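Local atomic coordinates of stage 0 sporulation protein A homolog (Desulfitobacterium hafniense, PDB entry 3MJQ), a protein that probably regulates sporulation genes in response to nutritional stress and may have diguanylate cyclase activity, the portion crystallised here being its PAS domain. Residues L60-L73 and K86-L100. The protein carries 1 engineered substitution. Sequence-based numbering, arbitrary orientation.
Sequences LAELFAGKKESLPL and KARIWQGKWHNEPCL
Leu-71 and Ala-87 exchange two backbone hydrogen bonds, Ala-87 N to Leu-71 O at 2.9 Å and Leu-71 N to Ala-87 O at 3.0 Å, pairing strand 70-73 antiparallel with strand 86-93 at the margin of the PAS-domain sheet. A third bond, nearly straight at 171°, runs from Ile-89 N to Glu-69 O and meets that carbonyl from above its plane. Ser-70 and Arg-88 form a non-hydrogen-bonded pair; Arg-88 stands near Arg-88 of the second subunit.

On the other side of the sheet, Ala-87 CB packs against Leu-73 CD1. Before the strand, helix 60-65 lies across the sheet and ends in a Schellman motif, with Gly-66 at C-prime and Lys-67 N bonded to Glu-62 O. Ile-89 holds CG1 between its backbone N and carbonyl carbon (chi1 77°), which brings Ile-89 CD1 against Leu-63, 3.5 Å from Leu-63 CB. Leu-100, backed by Ile-15 of strand 11-16, pushes CD2 between Leu-63 and Phe-64. Leu-100 CD2 sits over one face of the Phe-64 ring, toward its rim, in a CH-pi contact 4.0 Å from the centroid, while the ring's edge meets the backbone of strand 98-100, Phe-64 CE1 lying 3.4 Å from Cys-99 CA.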
loop_
_atom_site.group_PDB
_atom_site.type_symbol
_atom_site.label_atom_id
_atom_site.label_comp_id
_atom_site.label_asym_id
_atom_site.label_seq_id
_atom_site.Cartn_x
_atom_site.Cartn_y
_atom_site.Cartn_z
ATOM N N LEU A 60 18.220 3.665 -3.807
ATOM C CA LEU A 60 17.280 3.167 -4.801
ATOM C C LEU A 60 17.751 1.809 -5.277
ATOM O O LEU A 60 16.953 0.919 -5.547
ATOM C CB LEU A 60 17.191 4.132 -5.991
ATOM C CG LEU A 60 16.096 3.798 -7.008
ATOM C CD1 LEU A 60 14.780 3.678 -6.291
ATOM C CD2 LEU A 60 16.006 4.870 -8.072
ATOM N N ALA A 61 19.065 1.660 -5.378
ATOM C CA ALA A 61 19.658 0.408 -5.802
ATOM C C ALA A 61 19.306 -0.687 -4.798
ATOM O O ALA A 61 18.848 -1.759 -5.183
ATOM C CB ALA A 61 21.157 0.564 -5.906
ATOM N N GLU A 62 19.514 -0.415 -3.513
ATOM C CA GLU A 62 19.212 -1.379 -2.459
ATOM C C GLU A 62 17.727 -1.742 -2.431
ATOM O O GLU A 62 17.370 -2.913 -2.304
ATOM C CB GLU A 62 19.589 -0.806 -1.097
ATOM C CG GLU A 62 21.042 -0.433 -0.928
ATOM C CD GLU A 62 21.266 0.365 0.342
ATOM O OE1 GLU A 62 20.413 0.283 1.255
ATOM O OE2 GLU A 62 22.293 1.069 0.435
ATOM N N LEU A 63 16.869 -0.727 -2.534
ATOM C CA LEU A 63 15.422 -0.929 -2.501
ATOM C C LEU A 63 14.954 -2.012 -3.449
ATOM O O LEU A 63 14.073 -2.798 -3.101
ATOM C CB LEU A 63 14.675 0.374 -2.815
ATOM C CG LEU A 63 14.847 1.512 -1.805
ATOM C CD1 LEU A 63 13.754 2.556 -2.023
ATOM C CD2 LEU A 63 14.782 0.967 -0.395
ATOM N N PHE A 64 15.533 -2.045 -4.647
ATOM C CA PHE A 64 15.179 -3.053 -5.642
ATOM C C PHE A 64 15.758 -4.412 -5.250
ATOM O O PHE A 64 15.152 -5.451 -5.505
ATOM C CB PHE A 64 15.710 -2.643 -7.011
ATOM C CG PHE A 64 14.808 -1.711 -7.757
ATOM C CD1 PHE A 64 13.747 -2.205 -8.502
ATOM C CD2 PHE A 64 15.021 -0.342 -7.722
ATOM C CE1 PHE A 64 12.911 -1.346 -9.206
ATOM C CE2 PHE A 64 14.191 0.526 -8.423
ATOM C CZ PHE A 64 13.134 0.023 -9.166
ATOM N N ALA A 65 16.936 -4.393 -4.628
ATOM C CA ALA A 65 17.599 -5.615 -4.180
ATOM C C ALA A 65 16.748 -6.299 -3.118
ATOM O O ALA A 65 16.807 -7.514 -2.961
ATOM C CB ALA A 65 18.980 -5.290 -3.609
ATOM N N GLY A 66 15.957 -5.509 -2.397
ATOM C CA GLY A 66 15.096 -6.042 -1.356
ATOM C C GLY A 66 15.606 -5.629 0.006
ATOM O O GLY A 66 15.011 -5.940 1.035
ATOM N N LYS A 67 16.719 -4.912 -0.001
ATOM C CA LYS A 67 17.349 -4.451 1.222
ATOM C C LYS A 67 16.367 -3.916 2.267
ATOM O O LYS A 67 16.337 -4.401 3.393
ATOM C CB LYS A 67 18.390 -3.378 0.889
ATOM C CG LYS A 67 19.279 -2.967 2.065
ATOM C CD LYS A 67 20.239 -4.084 2.485
ATOM C CE LYS A 67 21.089 -3.655 3.677
ATOM N NZ LYS A 67 22.097 -4.682 4.060
ATOM N N LYS A 68 15.561 -2.925 1.902
ATOM C CA LYS A 68 14.623 -2.347 2.866
ATOM C C LYS A 68 13.166 -2.384 2.410
ATOM O O LYS A 68 12.878 -2.515 1.213
ATOM C CB LYS A 68 15.023 -0.900 3.175
ATOM C CG LYS A 68 16.478 -0.736 3.607
ATOM C CD LYS A 68 16.915 0.734 3.641
ATOM C CE LYS A 68 18.415 0.852 3.924
ATOM N NZ LYS A 68 18.949 2.241 3.826
ATOM N N GLU A 69 12.257 -2.267 3.379
ATOM C CA GLU A 69 10.816 -2.280 3.115
ATOM C C GLU A 69 10.182 -0.917 3.389
ATOM O O GLU A 69 9.028 -0.672 3.020
ATOM C CB GLU A 69 10.123 -3.343 3.977
ATOM C CG GLU A 69 10.710 -4.744 3.839
ATOM C CD GLU A 69 9.819 -5.827 4.430
ATOM O OE1 GLU A 69 9.449 -5.720 5.622
ATOM O OE2 GLU A 69 9.495 -6.789 3.701
ATOM N N SER A 70 10.940 -0.043 4.051
ATOM C CA SER A 70 10.492 1.307 4.378
ATOM C C SER A 70 11.689 2.182 4.744
ATOM O O SER A 70 12.675 1.703 5.308
ATOM C CB SER A 70 9.529 1.291 5.563
ATOM O OG SER A 70 10.239 1.261 6.789
ATOM N N LEU A 71 11.606 3.467 4.417
ATOM C CA LEU A 71 12.674 4.393 4.753
ATOM C C LEU A 71 12.084 5.762 4.879
ATOM O O LEU A 71 11.091 6.085 4.232
ATOM C CB LEU A 71 13.755 4.434 3.675
ATOM C CG LEU A 71 13.417 5.158 2.370
ATOM C CD1 LEU A 71 14.683 5.296 1.501
ATOM C CD2 LEU A 71 12.321 4.374 1.639
ATOM N N PRO A 72 12.672 6.580 5.743
ATOM C CA PRO A 72 12.196 7.950 5.946
ATOM C C PRO A 72 12.643 8.788 4.738
ATOM O O PRO A 72 13.589 8.416 4.031
ATOM C CB PRO A 72 12.882 8.361 7.244
ATOM C CG PRO A 72 14.181 7.594 7.176
ATOM C CD PRO A 72 13.734 6.234 6.706
ATOM N N LEU A 73 11.972 9.905 4.492
ATOM C CA LEU A 73 12.329 10.720 3.349
ATOM C C LEU A 73 12.119 12.178 3.626
ATOM O O LEU A 73 11.484 12.554 4.609
ATOM C CB LEU A 73 11.473 10.353 2.137
ATOM C CG LEU A 73 11.563 8.987 1.474
ATOM C CD1 LEU A 73 10.475 8.907 0.448
ATOM C CD2 LEU A 73 12.920 8.778 0.817
ATOM N N LYS A 86 7.634 9.209 5.368
ATOM C CA LYS A 86 7.982 7.832 5.613
ATOM C C LYS A 86 7.369 7.095 4.433
ATOM O O LYS A 86 6.182 7.242 4.125
ATOM C CB LYS A 86 7.407 7.311 6.935
ATOM C CG LYS A 86 7.872 5.882 7.231
ATOM C CD LYS A 86 7.529 5.420 8.636
ATOM C CE LYS A 86 8.220 4.089 8.958
ATOM N NZ LYS A 86 7.884 3.552 10.317
ATOM N N ALA A 87 8.198 6.323 3.749
ATOM C CA ALA A 87 7.714 5.598 2.600
ATOM C C ALA A 87 7.805 4.103 2.805
ATOM O O ALA A 87 8.815 3.598 3.271
ATOM C CB ALA A 87 8.506 6.004 1.379
ATOM N N ARG A 88 6.728 3.402 2.481
ATOM C CA ARG A 88 6.703 1.954 2.561
ATOM C C ARG A 88 6.718 1.499 1.105
ATOM O O ARG A 88 5.972 2.040 0.258
ATOM C CB ARG A 88 5.438 1.481 3.277
ATOM C CG ARG A 88 5.466 1.839 4.755
ATOM C CD ARG A 88 4.101 1.816 5.426
ATOM N NE ARG A 88 4.100 2.611 6.657
ATOM C CZ ARG A 88 4.814 2.317 7.740
ATOM N NH1 ARG A 88 5.588 1.235 7.755
ATOM N NH2 ARG A 88 4.766 3.118 8.802
ATOM N N ILE A 89 7.591 0.538 0.804
ATOM C CA ILE A 89 7.705 0.042 -0.558
ATOM C C ILE A 89 7.509 -1.462 -0.732
ATOM O O ILE A 89 7.833 -2.260 0.146
ATOM C CB ILE A 89 9.053 0.452 -1.186
ATOM C CG1 ILE A 89 10.175 -0.425 -0.646
ATOM C CG2 ILE A 89 9.358 1.923 -0.880
ATOM C CD1 ILE A 89 11.487 -0.195 -1.366
ATOM N N TRP A 90 6.945 -1.819 -1.883
ATOM C CA TRP A 90 6.673 -3.193 -2.258
ATOM C C TRP A 90 7.201 -3.384 -3.658
ATOM O O TRP A 90 7.052 -2.510 -4.508
ATOM C CB TRP A 90 5.170 -3.469 -2.237
ATOM C CG TRP A 90 4.615 -3.583 -0.858
ATOM C CD1 TRP A 90 4.549 -4.709 -0.089
ATOM C CD2 TRP A 90 4.118 -2.512 -0.048
ATOM N NE1 TRP A 90 4.047 -4.403 1.147
ATOM C CE2 TRP A 90 3.774 -3.063 1.202
ATOM C CE3 TRP A 90 3.933 -1.138 -0.261
ATOM C CZ2 TRP A 90 3.254 -2.288 2.243
ATOM C CZ3 TRP A 90 3.418 -0.371 0.775
ATOM C CH2 TRP A 90 3.086 -0.951 2.013
ATOM N N GLN A 91 7.828 -4.528 -3.890
ATOM C CA GLN A 91 8.380 -4.830 -5.193
ATOM C C GLN A 91 7.317 -5.433 -6.071
ATOM O O GLN A 91 6.808 -6.513 -5.788
ATOM C CB GLN A 91 9.540 -5.802 -5.056
ATOM C CG GLN A 91 10.659 -5.259 -4.205
ATOM C CD GLN A 91 11.820 -6.214 -4.111
ATOM O OE1 GLN A 91 12.473 -6.520 -5.114
ATOM N NE2 GLN A 91 12.087 -6.703 -2.900
ATOM N N GLY A 92 6.974 -4.716 -7.130
ATOM C CA GLY A 92 5.974 -5.203 -8.061
ATOM C C GLY A 92 6.553 -5.170 -9.459
ATOM O O GLY A 92 7.772 -5.135 -9.623
ATOM N N LYS A 93 5.690 -5.189 -10.469
ATOM C CA LYS A 93 6.105 -5.128 -11.878
ATOM C C LYS A 93 4.973 -4.400 -12.574
ATOM O O LYS A 93 3.819 -4.794 -12.430
ATOM C CB LYS A 93 6.299 -6.534 -12.436
ATOM C CG LYS A 93 7.586 -7.165 -11.943
ATOM C CD LYS A 93 7.336 -8.536 -11.342
ATOM C CE LYS A 93 7.800 -9.633 -12.276
ATOM N NZ LYS A 93 9.117 -9.273 -12.878
ATOM N N TRP A 94 5.272 -3.338 -13.321
ATOM C CA TRP A 94 4.164 -2.590 -13.914
ATOM C C TRP A 94 3.457 -3.437 -14.919
ATOM O O TRP A 94 2.387 -3.996 -14.634
ATOM C CB TRP A 94 4.597 -1.284 -14.559
ATOM C CG TRP A 94 3.525 -0.285 -14.299
ATOM C CD1 TRP A 94 2.779 -0.192 -13.154
ATOM C CD2 TRP A 94 3.047 0.746 -15.173
ATOM N NE1 TRP A 94 1.864 0.825 -13.259
ATOM C CE2 TRP A 94 1.998 1.416 -14.485
ATOM C CE3 TRP A 94 3.384 1.163 -16.467
ATOM C CZ2 TRP A 94 1.301 2.499 -15.050
ATOM C CZ3 TRP A 94 2.683 2.245 -17.030
ATOM C CH2 TRP A 94 1.649 2.890 -16.321
ATOM N N HIS A 95 4.032 -3.515 -16.098
ATOM C CA HIS A 95 3.472 -4.384 -17.084
ATOM C C HIS A 95 4.453 -5.550 -17.146
ATOM O O HIS A 95 4.130 -6.709 -16.804
ATOM C CB HIS A 95 3.310 -3.637 -18.394
ATOM C CG HIS A 95 2.180 -2.660 -18.388
ATOM N ND1 HIS A 95 2.198 -1.503 -19.143
ATOM C CD2 HIS A 95 1.013 -2.647 -17.707
ATOM C CE1 HIS A 95 1.086 -0.824 -18.920
ATOM N NE2 HIS A 95 0.347 -1.493 -18.051
ATOM N N ASN A 96 5.674 -5.248 -17.604
ATOM C CA ASN A 96 6.743 -6.261 -17.681
ATOM C C ASN A 96 8.020 -6.199 -16.818
ATOM O O ASN A 96 8.636 -7.239 -16.547
ATOM C CB ASN A 96 7.237 -6.422 -19.120
ATOM C CG ASN A 96 6.449 -7.419 -19.885
ATOM O OD1 ASN A 96 5.926 -8.387 -19.326
ATOM N ND2 ASN A 96 6.342 -7.197 -21.185
ATOM N N GLU A 97 8.413 -5.004 -16.390
ATOM C CA GLU A 97 9.698 -4.841 -15.710
ATOM C C GLU A 97 9.657 -4.521 -14.242
ATOM O O GLU A 97 8.764 -3.824 -13.773
ATOM C CB GLU A 97 10.498 -3.779 -16.455
ATOM C CG GLU A 97 10.673 -4.111 -17.952
ATOM C CD GLU A 97 11.878 -4.999 -18.224
ATOM O OE1 GLU A 97 12.987 -4.439 -18.378
ATOM O OE2 GLU A 97 11.720 -6.245 -18.270
ATOM N N PRO A 98 10.655 -5.021 -13.496
ATOM C CA PRO A 98 10.764 -4.818 -12.053
ATOM C C PRO A 98 10.657 -3.337 -11.719
ATOM O O PRO A 98 11.306 -2.494 -12.349
ATOM C CB PRO A 98 12.149 -5.377 -11.731
ATOM C CG PRO A 98 12.402 -6.358 -12.821
ATOM C CD PRO A 98 11.879 -5.649 -14.021
ATOM N N CYS A 99 9.833 -3.022 -10.726
ATOM C CA CYS A 99 9.652 -1.644 -10.285
ATOM C C CYS A 99 9.264 -1.604 -8.808
ATOM O O CYS A 99 9.049 -2.643 -8.184
ATOM C CB CYS A 99 8.581 -0.953 -11.127
ATOM S SG CYS A 99 6.903 -1.264 -10.588
ATOM N N LEU A 100 9.174 -0.404 -8.247
ATOM C CA LEU A 100 8.814 -0.265 -6.843
ATOM C C LEU A 100 7.450 0.381 -6.661
ATOM O O LEU A 100 7.107 1.336 -7.354
ATOM C CB LEU A 100 9.877 0.551 -6.107
ATOM C CG LEU A 100 10.887 -0.186 -5.217
ATOM C CD1 LEU A 100 11.096 -1.593 -5.700
ATOM C CD2 LEU A 100 12.203 0.570 -5.206
#